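Local coordinates for thioredoxin-like protein (PDB 4YOD) that is of unknown function but pairs an all-helical domain with a thioredoxin-like domain, consistent with a role as an oxidoreductase, at residues Glu54-Ala59 and Phe93-Asp98; Val61-Ile66 and Gln76-Lys81; Arg112-Tyr117 and Glu143-Asn148; Leu178-Asn183 and Thr190-Gly195; Lys243-Ile246 and Gln250-Asp253. All blocks are in the same frame, centred on the assembly; numbering follows the deposited sequence. Where two conformers were deposited one is given.

Read together, the five contacts run from the helical domain into the thioredoxin-like one. Contacts 1 and 2 share helix 53-66 and lie with their centres about 12 Å apart, contact 2 nested within the loop that contact 1 closes. Contact 3 touches contact 2 through a probable hydrogen bond, Q76 NE2 to E115 O (3.0 Å), and meets contact 5, its centre about 17 Å away, across the junction of the two family regions. Contacts 4 and 5 join inside the thioredoxin-like fold, where L179 CD2 lies 3.6 Å from Y252 CE2. Contact 4 is the one beside the presumed CxxC site, about 34 Å between centres from contact 1.

Contact 1 (Glu54-Ala59 and Phe93-Asp98)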
# COMPACT_ATOMS: atom_id res chain seq x y z
N GLU A 54 4.46 25.39 2.19
CA GLU A 54 5.47 24.88 1.25
C GLU A 54 6.65 24.28 2.02
O GLU A 54 7.09 23.17 1.68
CB GLU A 54 5.96 25.97 0.28
CG GLU A 54 4.89 26.49 -0.66
CD GLU A 54 3.89 27.47 -0.07
OE1 GLU A 54 4.16 28.02 1.03
OE2 GLU A 54 2.85 27.71 -0.72
N ILE A 55 7.09 24.95 3.09
CA ILE A 55 8.17 24.49 3.96
C ILE A 55 7.74 23.25 4.78
O ILE A 55 8.46 22.24 4.82
CB ILE A 55 8.68 25.64 4.87
CG1 ILE A 55 9.42 26.70 4.00
CG2 ILE A 55 9.61 25.07 5.97
CD1 ILE A 55 9.81 28.02 4.71
N THR A 56 6.57 23.34 5.44
CA THR A 56 6.04 22.26 6.27
C THR A 56 5.80 20.98 5.43
O THR A 56 6.14 19.89 5.90
CB THR A 56 4.76 22.71 6.97
OG1 THR A 56 4.99 24.00 7.53
CG2 THR A 56 4.33 21.74 8.08
N GLU A 57 5.22 21.10 4.22
CA GLU A 57 4.94 19.90 3.42
C GLU A 57 6.26 19.23 2.95
O GLU A 57 6.35 18.01 2.97
CB GLU A 57 4.03 20.24 2.22
CG GLU A 57 3.65 19.05 1.35
CD GLU A 57 2.51 19.34 0.38
OE1 GLU A 57 1.94 20.46 0.44
OE2 GLU A 57 2.18 18.46 -0.43
N GLN A 58 7.28 20.03 2.59
CA GLN A 58 8.57 19.46 2.18
C GLN A 58 9.24 18.75 3.36
O GLN A 58 9.84 17.69 3.16
CB GLN A 58 9.49 20.51 1.55
CG GLN A 58 10.76 19.93 0.90
CD GLN A 58 10.50 18.75 -0.01
OE1 GLN A 58 9.60 18.76 -0.86
NE2 GLN A 58 11.31 17.71 0.15
N ALA A 59 9.08 19.28 4.59
CA ALA A 59 9.56 18.64 5.83
C ALA A 59 8.87 17.28 6.03
O ALA A 59 9.54 16.30 6.36
CB ALA A 59 9.30 19.54 7.03
N PHE A 93 -3.53 18.99 13.54
CA PHE A 93 -3.80 17.55 13.46
C PHE A 93 -4.40 17.22 12.09
O PHE A 93 -3.91 16.31 11.40
CB PHE A 93 -4.76 17.12 14.60
CG PHE A 93 -5.11 15.65 14.58
CD1 PHE A 93 -6.16 15.18 13.80
CD2 PHE A 93 -4.43 14.75 15.39
CE1 PHE A 93 -6.49 13.82 13.79
CE2 PHE A 93 -4.77 13.39 15.37
CZ PHE A 93 -5.80 12.94 14.59
N ALA A 94 -5.41 18.01 11.66
CA ALA A 94 -6.12 17.86 10.38
C ALA A 94 -5.18 18.07 9.20
O ALA A 94 -5.25 17.31 8.23
CB ALA A 94 -7.29 18.86 10.31
N TYR A 95 -4.29 19.07 9.28
CA TYR A 95 -3.32 19.37 8.22
C TYR A 95 -2.28 18.22 8.06
O TYR A 95 -2.03 17.79 6.94
CB TYR A 95 -2.63 20.72 8.50
CG TYR A 95 -1.48 21.04 7.57
CD1 TYR A 95 -1.71 21.62 6.32
CD2 TYR A 95 -0.17 20.75 7.92
CE1 TYR A 95 -0.66 21.89 5.45
CE2 TYR A 95 0.89 21.02 7.06
CZ TYR A 95 0.64 21.60 5.82
OH TYR A 95 1.68 21.85 4.97
N ILE A 96 -1.67 17.76 9.17
CA ILE A 96 -0.63 16.73 9.13
C ILE A 96 -1.25 15.37 8.75
O ILE A 96 -0.68 14.65 7.93
CB ILE A 96 0.14 16.68 10.48
CG1 ILE A 96 0.84 18.05 10.81
CG2 ILE A 96 1.14 15.47 10.53
CD1 ILE A 96 1.99 18.52 9.86
N THR A 97 -2.44 15.05 9.27
CA THR A 97 -3.06 13.77 8.89
C THR A 97 -3.49 13.79 7.42
O THR A 97 -3.49 12.73 6.77
CB THR A 97 -4.23 13.37 9.82
OG1 THR A 97 -5.21 14.41 9.88
CG2 THR A 97 -3.76 12.98 11.21
N ASP A 98 -3.84 14.97 6.89
CA ASP A 98 -4.18 15.12 5.47
C ASP A 98 -2.93 14.90 4.61
O ASP A 98 -3.02 14.23 3.57
CB ASP A 98 -4.82 16.47 5.18
CG ASP A 98 -5.15 16.68 3.72
OD1 ASP A 98 -6.10 16.03 3.22
OD2 ASP A 98 -4.43 17.47 3.05
O HOH W 1 0.76 21.88 2.36
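Y95 lays its ring toward T56 so that the two side chains cross obliquely, the T56 methyl lying at the ring's edge, near its plane. CG2 of T56 stands 3.7 Å from CE2 of Y95, while T56 CB is 3.8 Å from Y95 OH. The ring gets there because CG of Y95 is anti to the backbone N (chi1 173°). T56 turns its methyl inward in the same sense, and its OG1 is bonded to the carbonyl oxygens of H52 and N48, just ahead of the helix. I96 adds a thinner contact, its CD1 lying 4.4 Å from CG2 of T56. These are two helices of the all-helical domain of the DUF5106 family, helix 53-66 and helix 90-105; the axes of the short segments approach to 11.3 Å and cross at -50°, a separation that one tyrosine side chain bridges. On the polar side the extended E57 side chain meets Y95 through a water, which donates to E57 OE1 (2.7 Å) and sits 2.8 Å from Y95 OH. The other carboxylate oxygen, E57 OE2, pairs with K102 and with the hydroxyl of Y103, both farther along helix 90-105.

Contact 2 (Val61-Ile66 and Gln76-Lys81); sequences VDYCDI and QEAIRK
With CG swung anti to the backbone N (chi1 -178°), Y63 extends straight off helix 53-66 and drives its phenol end-on against the backbone of helix 72-85. On the receiving helix, A78 points its CB toward the tyrosine, and I79 holds CG1 anti to its carbonyl carbon (chi1 -68°), on the flank of the same spot. The oxygen of the tyrosine does all the close touching. Y63 OH comes within 3.7 Å of A78 CB and 3.4 Å of A78 C, and it is 3.6 Å from I79 N, with I79 CG1 more distant at 4.5 Å. The small side chain of A78 lets the hydroxyl lie close to the peptide between A78 and I79. That hydroxyl is buried, yet it is provided for by a hydrogen bond to OG1 of T82, one turn farther along helix 72-85, and the same OG1 is bonded to the carbonyl oxygen of A78. The hydroxyl and the backbone it presses on are thus linked through one threonine. The two helices follow each other in the all-helical domain of the DUF5106 family, placed in the TPR clan, joined by a short connection. Around them, W39 meets the Y63 ring edge-to-face, V35 of helix 27-37 packs on A78, F116 and V120 of helix 114-125 pack on I79, and L104 of helix 90-105 lies against C64.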
# COMPACT_ATOMS: atom_id res chain seq x y z
N VAL A 61 7.51 15.36 3.55
CA VAL A 61 8.00 14.53 2.44
C VAL A 61 9.37 13.90 2.82
O VAL A 61 9.56 12.69 2.67
CB VAL A 61 8.05 15.35 1.12
CG1 VAL A 61 8.90 14.68 0.03
CG2 VAL A 61 6.66 15.64 0.61
N ASP A 62 10.31 14.74 3.32
CA ASP A 62 11.64 14.30 3.76
C ASP A 62 11.56 13.31 4.95
O ASP A 62 12.33 12.37 5.00
CB ASP A 62 12.53 15.49 4.10
CG ASP A 62 12.96 16.27 2.86
OD1 ASP A 62 12.98 15.68 1.76
OD2 ASP A 62 13.24 17.48 3.00
N TYR A 63 10.58 13.50 5.85
CA TYR A 63 10.34 12.58 6.96
C TYR A 63 9.91 11.21 6.45
O TYR A 63 10.47 10.20 6.88
CB TYR A 63 9.24 13.16 7.88
CG TYR A 63 8.93 12.32 9.11
CD1 TYR A 63 9.90 12.09 10.09
CD2 TYR A 63 7.64 11.86 9.35
CE1 TYR A 63 9.61 11.34 11.23
CE2 TYR A 63 7.31 11.19 10.53
CZ TYR A 63 8.30 10.93 11.47
OH TYR A 63 7.97 10.25 12.62
N CYS A 64 8.94 11.16 5.51
CA CYS A 64 8.49 9.87 4.95
C CYS A 64 9.67 9.11 4.30
O CYS A 64 9.71 7.89 4.38
CB CYS A 64 7.35 10.08 3.96
SG CYS A 64 5.85 10.78 4.70
N ASP A 65 10.64 9.83 3.69
CA ASP A 65 11.82 9.24 3.05
C ASP A 65 12.77 8.59 4.08
O ASP A 65 13.24 7.46 3.87
CB ASP A 65 12.58 10.29 2.22
CG ASP A 65 12.13 10.43 0.78
OD1 ASP A 65 11.65 9.42 0.20
OD2 ASP A 65 12.30 11.53 0.20
N ILE A 66 13.08 9.29 5.20
CA ILE A 66 14.01 8.77 6.22
C ILE A 66 13.40 7.59 7.01
O ILE A 66 14.15 6.78 7.54
CB ILE A 66 14.62 9.85 7.15
CG1 ILE A 66 13.55 10.55 8.01
CG2 ILE A 66 15.47 10.85 6.36
CD1 ILE A 66 14.03 11.03 9.31
N GLN A 76 7.08 2.84 12.61
CA GLN A 76 5.67 2.85 13.05
C GLN A 76 5.51 3.55 14.41
O GLN A 76 4.56 4.32 14.57
CB GLN A 76 5.09 1.43 13.06
CG GLN A 76 4.87 0.91 11.64
CD GLN A 76 4.42 -0.53 11.58
OE1 GLN A 76 4.86 -1.36 12.38
NE2 GLN A 76 3.58 -0.87 10.59
N GLU A 77 6.43 3.28 15.38
CA GLU A 77 6.43 3.92 16.70
C GLU A 77 6.64 5.44 16.57
O GLU A 77 5.94 6.22 17.23
CB GLU A 77 7.52 3.30 17.60
CG GLU A 77 7.57 3.88 19.00
CD GLU A 77 8.59 3.24 19.91
OE1 GLU A 77 8.27 2.18 20.51
OE2 GLU A 77 9.71 3.79 20.03
N ALA A 78 7.59 5.87 15.71
CA ALA A 78 7.88 7.29 15.51
C ALA A 78 6.71 8.03 14.84
O ALA A 78 6.37 9.13 15.29
CB ALA A 78 9.13 7.45 14.67
N ILE A 79 6.10 7.42 13.79
CA ILE A 79 4.94 8.00 13.09
C ILE A 79 3.79 8.23 14.10
O ILE A 79 3.23 9.32 14.15
CB ILE A 79 4.47 7.07 11.93
CG1 ILE A 79 5.49 7.01 10.80
CG2 ILE A 79 3.11 7.55 11.38
CD1 ILE A 79 5.37 5.69 9.99
N ARG A 80 3.48 7.21 14.92
CA ARG A 80 2.43 7.30 15.95
C ARG A 80 2.72 8.47 16.93
O ARG A 80 1.83 9.30 17.15
CB ARG A 80 2.29 5.96 16.72
CG ARG A 80 1.27 6.01 17.87
CD ARG A 80 -0.13 6.24 17.36
NE ARG A 80 -1.10 6.49 18.44
CZ ARG A 80 -1.97 5.60 18.88
NH1 ARG A 80 -2.00 4.37 18.38
NH2 ARG A 80 -2.83 5.93 19.84
N LYS A 81 3.95 8.55 17.48
CA LYS A 81 4.33 9.64 18.40
C LYS A 81 4.17 11.02 17.74
O LYS A 81 3.70 11.94 18.41
CB LYS A 81 5.77 9.50 18.90
CG LYS A 81 5.95 8.46 19.99
CD LYS A 81 7.41 8.37 20.40
CE LYS A 81 7.71 7.11 21.18
NZ LYS A 81 7.09 7.13 22.53

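Contact 3 (Arg112-Tyr117 and Glu143-Asn148); sequences RNEEFY and ELAQKN
E114 reaches from the first turn of helix 114-125 to A145 of helix 132-146, a helix-to-helix contact in the all-helical domain on the side that faces the thioredoxin-like part. The side chain is fully extended, CG anti to the backbone N (chi1 -174°), and its carboxylate settles against the methyl of A145, CD to CB being 3.9 Å. OE1 is 4.1 Å from A145 CA, whereas OE2 comes to 3.1 Å from A145 O. Two acceptors at that distance make no bond and would by themselves repel one another; the charge on OE2 is answered by a salt bridge to K272 of the thioredoxin-like sheet, whose NZ also donates to the carbonyl oxygen of K147. K272 probably offsets the unfavourable approach to the A145 carbonyl, the more so because the C-terminal end of helix 132-146 would itself be expected to disfavour a negative charge. Putting a glutamine at E114 would probably leave K272 without its carboxylate mate at this junction. Behind E114, the helix start is fixed by N113 at the N-cap: its carbonyl oxygen accepts from both F116 N and Y117 N, and its side-chain OD1 takes weak bonds from E115 N (3.0 Å) and F116 N (3.4 Å). E115 turns to another partner, a salt bridge to R149. The N113 amide is itself seated on a ring, with ND2 3.4 Å above the plane of F116 and over its centre.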
# COMPACT_ATOMS: atom_id res chain seq x y z
N ARG A 112 3.52 6.02 -1.48
CA ARG A 112 2.47 5.24 -0.83
C ARG A 112 3.05 4.03 -0.08
O ARG A 112 3.91 3.31 -0.61
CB ARG A 112 1.40 4.80 -1.85
CG ARG A 112 1.86 3.79 -2.91
CD ARG A 112 0.90 3.68 -4.09
NE ARG A 112 1.43 2.79 -5.12
CZ ARG A 112 2.17 3.18 -6.16
NH1 ARG A 112 2.47 4.46 -6.32
NH2 ARG A 112 2.61 2.30 -7.04
N ASN A 113 2.62 3.84 1.18
CA ASN A 113 3.07 2.75 2.04
C ASN A 113 2.05 2.55 3.13
O ASN A 113 1.95 3.34 4.07
CB ASN A 113 4.47 3.01 2.62
CG ASN A 113 5.08 1.85 3.36
OD1 ASN A 113 4.40 0.97 3.89
ND2 ASN A 113 6.39 1.83 3.43
N GLU A 114 1.29 1.48 3.01
CA GLU A 114 0.22 1.17 3.94
C GLU A 114 0.75 0.85 5.34
O GLU A 114 0.07 1.17 6.31
CB GLU A 114 -0.61 0.03 3.41
CG GLU A 114 -1.84 -0.27 4.22
CD GLU A 114 -2.60 -1.44 3.66
OE1 GLU A 114 -3.35 -1.21 2.68
OE2 GLU A 114 -2.45 -2.58 4.17
N GLU A 115 1.95 0.27 5.44
CA GLU A 115 2.54 -0.00 6.75
C GLU A 115 2.94 1.32 7.48
O GLU A 115 3.00 1.33 8.70
CB GLU A 115 3.73 -0.96 6.65
CG GLU A 115 3.33 -2.43 6.43
CD GLU A 115 2.37 -3.05 7.43
OE1 GLU A 115 2.61 -2.93 8.65
OE2 GLU A 115 1.39 -3.70 6.98
N PHE A 116 3.14 2.43 6.74
CA PHE A 116 3.40 3.70 7.41
C PHE A 116 2.08 4.42 7.69
O PHE A 116 1.98 5.19 8.64
CB PHE A 116 4.34 4.59 6.58
CG PHE A 116 5.77 4.16 6.34
CD1 PHE A 116 6.35 3.13 7.08
CD2 PHE A 116 6.58 4.84 5.43
CE1 PHE A 116 7.68 2.75 6.87
CE2 PHE A 116 7.91 4.46 5.22
CZ PHE A 116 8.44 3.41 5.93
N TYR A 117 1.04 4.20 6.85
CA TYR A 117 -0.24 4.86 7.04
C TYR A 117 -1.07 4.24 8.19
O TYR A 117 -1.78 4.98 8.87
CB TYR A 117 -1.03 4.86 5.73
CG TYR A 117 -2.23 5.78 5.77
CD1 TYR A 117 -2.08 7.14 6.06
CD2 TYR A 117 -3.50 5.30 5.51
CE1 TYR A 117 -3.19 7.98 6.13
CE2 TYR A 117 -4.61 6.16 5.50
CZ TYR A 117 -4.45 7.50 5.81
OH TYR A 117 -5.57 8.28 5.88
N GLU A 143 -9.89 -0.77 9.22
CA GLU A 143 -10.49 -2.10 9.07
C GLU A 143 -10.14 -2.71 7.70
O GLU A 143 -9.77 -3.89 7.61
CB GLU A 143 -12.02 -2.02 9.20
CG GLU A 143 -12.53 -2.12 10.61
CD GLU A 143 -13.86 -2.86 10.66
OE1 GLU A 143 -13.85 -4.11 10.54
OE2 GLU A 143 -14.91 -2.18 10.77
N LEU A 144 -10.27 -1.91 6.63
CA LEU A 144 -9.97 -2.37 5.28
C LEU A 144 -8.44 -2.65 5.11
O LEU A 144 -8.10 -3.63 4.45
CB LEU A 144 -10.47 -1.37 4.24
CG LEU A 144 -10.17 -1.65 2.77
CD1 LEU A 144 -10.77 -3.03 2.31
CD2 LEU A 144 -10.68 -0.52 1.90
N ALA A 145 -7.56 -1.84 5.74
CA ALA A 145 -6.10 -2.03 5.66
C ALA A 145 -5.63 -3.35 6.34
O ALA A 145 -4.57 -3.86 5.99
CB ALA A 145 -5.39 -0.84 6.27
N GLN A 146 -6.45 -3.92 7.23
CA GLN A 146 -6.18 -5.21 7.87
C GLN A 146 -6.41 -6.35 6.90
O GLN A 146 -5.82 -7.43 7.06
CB GLN A 146 -7.09 -5.41 9.11
CG GLN A 146 -6.92 -4.41 10.25
CD GLN A 146 -5.50 -4.10 10.67
OE1 GLN A 146 -4.60 -4.96 10.71
NE2 GLN A 146 -5.30 -2.87 11.07
N LYS A 147 -7.33 -6.16 5.94
CA LYS A 147 -7.65 -7.18 4.95
C LYS A 147 -6.50 -7.32 3.97
O LYS A 147 -6.08 -6.32 3.39
CB LYS A 147 -8.94 -6.81 4.20
CG LYS A 147 -10.16 -6.68 5.12
CD LYS A 147 -11.44 -6.61 4.32
CE LYS A 147 -12.62 -6.24 5.20
NZ LYS A 147 -13.86 -6.10 4.39
N ASN A 148 -5.98 -8.56 3.79
CA ASN A 148 -4.86 -8.87 2.89
C ASN A 148 -3.63 -8.04 3.26
O ASN A 148 -2.78 -7.72 2.41
CB ASN A 148 -5.28 -8.68 1.42
CG ASN A 148 -6.64 -9.26 1.17
OD1 ASN A 148 -6.85 -10.46 1.23
ND2 ASN A 148 -7.62 -8.41 0.99

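Contact 4 (Leu178-Asn183 and Thr190-Gly195); sequences LLFINN and TETIEG
F180 sends its side chain from strand 176-181 toward helix 187-197, and the tip of its ring is what meets T192 and I193. From CB, which starts toward the helix, CG departs anti to the backbone N (chi1 173°) and carries the ring outward. At the CE atoms, CE1 lies 3.8 Å from T192 CG2, and CE2 is 3.5 Å from I193 CG1. At the tip, CZ is 3.6 Å from T192 CG2 and 3.9 Å from I193 CG1. The two helix residues therefore hold the ring in different ways. The T192 methyl stands over a face in a CH-pi contact, 4.1 Å from the centroid and 29° off the normal, while I193 CG1 comes to the edge, in the ring plane. This is the beta-alpha step of a thioredoxin fold, in which a central strand leads through a CxxC pattern (C186, C189) at the helix start, probably the redox site as in thioredoxins; F180 lies near those cysteines without touching them. The ring also packs on P258, which probably corresponds to the proline that precedes this strand in thioredoxins, and on L196 and L260. T192 OG1 is bonded to the carbonyl oxygen of A188, which leaves CG2 turned to F180.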
# COMPACT_ATOMS: atom_id res chain seq x y z
N LEU A 178 0.32 -14.98 -8.04
CA LEU A 178 0.32 -13.58 -8.45
C LEU A 178 -1.12 -13.21 -8.78
O LEU A 178 -1.69 -13.72 -9.76
CB LEU A 178 1.27 -13.35 -9.64
CG LEU A 178 1.86 -11.96 -9.82
CD1 LEU A 178 2.81 -11.96 -10.98
CD2 LEU A 178 0.78 -10.90 -10.09
N LEU A 179 -1.73 -12.39 -7.93
CA LEU A 179 -3.11 -11.94 -8.06
C LEU A 179 -3.13 -10.60 -8.78
O LEU A 179 -2.51 -9.64 -8.34
CB LEU A 179 -3.78 -11.87 -6.66
CG LEU A 179 -5.25 -11.44 -6.63
CD1 LEU A 179 -6.16 -12.44 -7.40
CD2 LEU A 179 -5.72 -11.25 -5.19
N PHE A 180 -3.85 -10.54 -9.90
CA PHE A 180 -3.88 -9.30 -10.68
C PHE A 180 -5.32 -8.79 -10.83
O PHE A 180 -6.07 -9.28 -11.68
CB PHE A 180 -3.19 -9.55 -12.04
CG PHE A 180 -3.21 -8.50 -13.13
CD1 PHE A 180 -3.55 -7.18 -12.85
CD2 PHE A 180 -2.82 -8.81 -14.43
CE1 PHE A 180 -3.55 -6.21 -13.86
CE2 PHE A 180 -2.82 -7.84 -15.43
CZ PHE A 180 -3.18 -6.55 -15.14
N ILE A 181 -5.68 -7.78 -10.05
CA ILE A 181 -7.01 -7.17 -10.10
C ILE A 181 -6.99 -6.16 -11.26
O ILE A 181 -6.18 -5.23 -11.24
CB ILE A 181 -7.40 -6.54 -8.73
CG1 ILE A 181 -7.23 -7.60 -7.59
CG2 ILE A 181 -8.81 -5.93 -8.80
CD1 ILE A 181 -7.57 -7.17 -6.14
N ASN A 182 -7.85 -6.37 -12.26
CA ASN A 182 -7.85 -5.60 -13.51
C ASN A 182 -9.22 -5.01 -13.91
O ASN A 182 -10.24 -5.34 -13.32
CB ASN A 182 -7.36 -6.51 -14.65
CG ASN A 182 -8.28 -7.67 -14.95
OD1 ASN A 182 -9.27 -7.55 -15.68
ND2 ASN A 182 -7.99 -8.83 -14.37
N ASN A 183 -9.18 -4.14 -14.93
CA ASN A 183 -10.31 -3.48 -15.59
C ASN A 183 -10.09 -3.51 -17.11
O ASN A 183 -8.96 -3.30 -17.55
CB ASN A 183 -10.49 -2.03 -15.10
CG ASN A 183 -11.48 -1.85 -13.98
OD1 ASN A 183 -11.83 -2.78 -13.24
ND2 ASN A 183 -11.97 -0.63 -13.82
N THR A 190 -3.17 -2.45 -19.43
CA THR A 190 -2.45 -2.95 -20.61
C THR A 190 -0.93 -2.87 -20.36
O THR A 190 -0.21 -3.80 -20.70
CB THR A 190 -2.83 -2.16 -21.90
OG1 THR A 190 -4.25 -2.01 -21.97
CG2 THR A 190 -2.34 -2.85 -23.16
N GLU A 191 -0.47 -1.75 -19.75
CA GLU A 191 0.92 -1.48 -19.38
C GLU A 191 1.42 -2.56 -18.38
O GLU A 191 2.53 -3.08 -18.54
CB GLU A 191 0.99 -0.08 -18.75
CG GLU A 191 2.37 0.55 -18.72
CD GLU A 191 2.35 2.01 -18.32
OE1 GLU A 191 2.14 2.30 -17.12
OE2 GLU A 191 2.50 2.87 -19.22
N THR A 192 0.57 -2.93 -17.41
CA THR A 192 0.85 -3.95 -16.40
C THR A 192 0.92 -5.36 -17.05
O THR A 192 1.83 -6.11 -16.70
CB THR A 192 -0.17 -3.87 -15.25
OG1 THR A 192 0.03 -2.62 -14.59
CG2 THR A 192 -0.01 -4.99 -14.23
N ILE A 193 -0.00 -5.69 -17.98
CA ILE A 193 0.03 -6.98 -18.71
C ILE A 193 1.39 -7.12 -19.43
O ILE A 193 2.04 -8.16 -19.30
CB ILE A 193 -1.18 -7.16 -19.69
CG1 ILE A 193 -2.51 -7.37 -18.93
CG2 ILE A 193 -0.93 -8.33 -20.66
CD1 ILE A 193 -3.78 -7.01 -19.70
N GLU A 194 1.83 -6.05 -20.13
CA GLU A 194 3.09 -5.99 -20.88
C GLU A 194 4.31 -6.12 -19.95
O GLU A 194 5.24 -6.85 -20.28
CB GLU A 194 3.17 -4.68 -21.69
CG GLU A 194 3.75 -4.85 -23.09
CD GLU A 194 3.20 -5.99 -23.94
OE1 GLU A 194 1.96 -6.05 -24.12
OE2 GLU A 194 4.01 -6.80 -24.42
N GLY A 195 4.25 -5.46 -18.80
CA GLY A 195 5.30 -5.52 -17.78
C GLY A 195 5.48 -6.91 -17.19
O GLY A 195 6.61 -7.34 -16.97

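Contact 5 (Lys243-Ile246 and Gln250-Asp253)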
# COMPACT_ATOMS: atom_id res chain seq x y z
N LYS A 243 -20.90 -12.67 -8.87
CA LYS A 243 -21.84 -12.01 -7.96
C LYS A 243 -21.29 -10.67 -7.41
O LYS A 243 -21.96 -10.03 -6.60
CB LYS A 243 -22.23 -12.94 -6.80
CG LYS A 243 -22.93 -14.24 -7.24
CD LYS A 243 -23.68 -14.94 -6.09
CE LYS A 243 -22.80 -15.72 -5.13
NZ LYS A 243 -22.31 -16.99 -5.72
N PHE A 244 -20.09 -10.22 -7.89
CA PHE A 244 -19.44 -8.96 -7.51
C PHE A 244 -19.25 -8.87 -5.97
O PHE A 244 -19.40 -7.81 -5.37
CB PHE A 244 -20.21 -7.72 -8.05
CG PHE A 244 -20.96 -7.93 -9.36
CD1 PHE A 244 -20.27 -8.12 -10.55
CD2 PHE A 244 -22.35 -7.94 -9.39
CE1 PHE A 244 -20.96 -8.34 -11.75
CE2 PHE A 244 -23.04 -8.15 -10.60
CZ PHE A 244 -22.34 -8.35 -11.77
N THR A 245 -18.87 -10.01 -5.36
CA THR A 245 -18.66 -10.21 -3.92
C THR A 245 -17.46 -9.39 -3.39
O THR A 245 -17.55 -8.84 -2.29
CB THR A 245 -18.48 -11.71 -3.65
OG1 THR A 245 -19.55 -12.40 -4.28
CG2 THR A 245 -18.46 -12.05 -2.15
N ILE A 246 -16.34 -9.33 -4.15
CA ILE A 246 -15.15 -8.57 -3.75
C ILE A 246 -15.52 -7.11 -3.57
O ILE A 246 -15.21 -6.53 -2.53
CB ILE A 246 -13.99 -8.75 -4.76
CG1 ILE A 246 -13.48 -10.20 -4.78
CG2 ILE A 246 -12.85 -7.74 -4.46
CD1 ILE A 246 -12.68 -10.62 -6.05
N GLN A 250 -16.27 -5.55 -0.03
CA GLN A 250 -14.95 -4.91 0.15
C GLN A 250 -13.91 -5.93 0.67
O GLN A 250 -13.23 -5.65 1.65
CB GLN A 250 -15.03 -3.69 1.09
CG GLN A 250 -15.85 -2.53 0.55
CD GLN A 250 -15.89 -1.42 1.56
OE1 GLN A 250 -14.97 -0.61 1.67
NE2 GLN A 250 -16.96 -1.38 2.35
N LEU A 251 -13.86 -7.13 0.05
CA LEU A 251 -12.91 -8.20 0.41
C LEU A 251 -11.50 -7.76 0.09
O LEU A 251 -10.54 -8.20 0.74
CB LEU A 251 -13.22 -9.50 -0.36
CG LEU A 251 -14.63 -10.12 -0.17
CD1 LEU A 251 -14.74 -11.46 -0.91
CD2 LEU A 251 -14.99 -10.26 1.32
N TYR A 252 -11.37 -6.95 -0.97
CA TYR A 252 -10.11 -6.36 -1.40
C TYR A 252 -10.31 -4.86 -1.57
O TYR A 252 -11.39 -4.44 -2.00
CB TYR A 252 -9.60 -7.00 -2.71
CG TYR A 252 -9.02 -8.38 -2.50
CD1 TYR A 252 -9.85 -9.49 -2.32
CD2 TYR A 252 -7.65 -8.57 -2.39
CE1 TYR A 252 -9.33 -10.76 -2.08
CE2 TYR A 252 -7.11 -9.84 -2.15
CZ TYR A 252 -7.95 -10.93 -1.97
OH TYR A 252 -7.43 -12.17 -1.70
N ASP A 253 -9.26 -4.08 -1.28
CA ASP A 253 -9.27 -2.62 -1.46
C ASP A 253 -9.10 -2.35 -2.95
O ASP A 253 -8.08 -2.70 -3.54
CB ASP A 253 -8.18 -1.92 -0.61
CG ASP A 253 -8.15 -0.39 -0.69
OD1 ASP A 253 -8.92 0.19 -1.52
OD2 ASP A 253 -7.39 0.23 0.09
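A Schellman-type helix end joins I246 to L251, closing the short helix 245-249 that precedes strand 259-263 of the thioredoxin-like fold. Q250, with positive phi (52°), leaves the helix, and L251 N then donates back to I246 O at 3.0 Å. The bond lies in the carbonyl plane, on a lone pair, though bent at the hydrogen (143°). The side chains follow suit: CG of L251 lies anti to the carbonyl carbon (chi1 -58°), which turns the side chain back onto the helix, its CD1 4.0 Å from T245 CG2 and 4.3 Å from I246 CG1. A glycine in place of L251 would probably open a gap beside T245 and I246. I246 CG2 also packs on Y252 CB at 3.8 Å. The tyrosine in turn lies on L179 and I181 of the central sheet, meets Y261 edge-to-face, and bonds through OH to I155 O. At the helix start D241 accepts from the backbone of I246. The 6-to-1 bond and the apolar contact of I246 with L251 are together what a Schellman motif has; the carbonyl oxygens of Q250 and L251 bond to K147 NZ and N148 ND2, so the turn also joins the two domains.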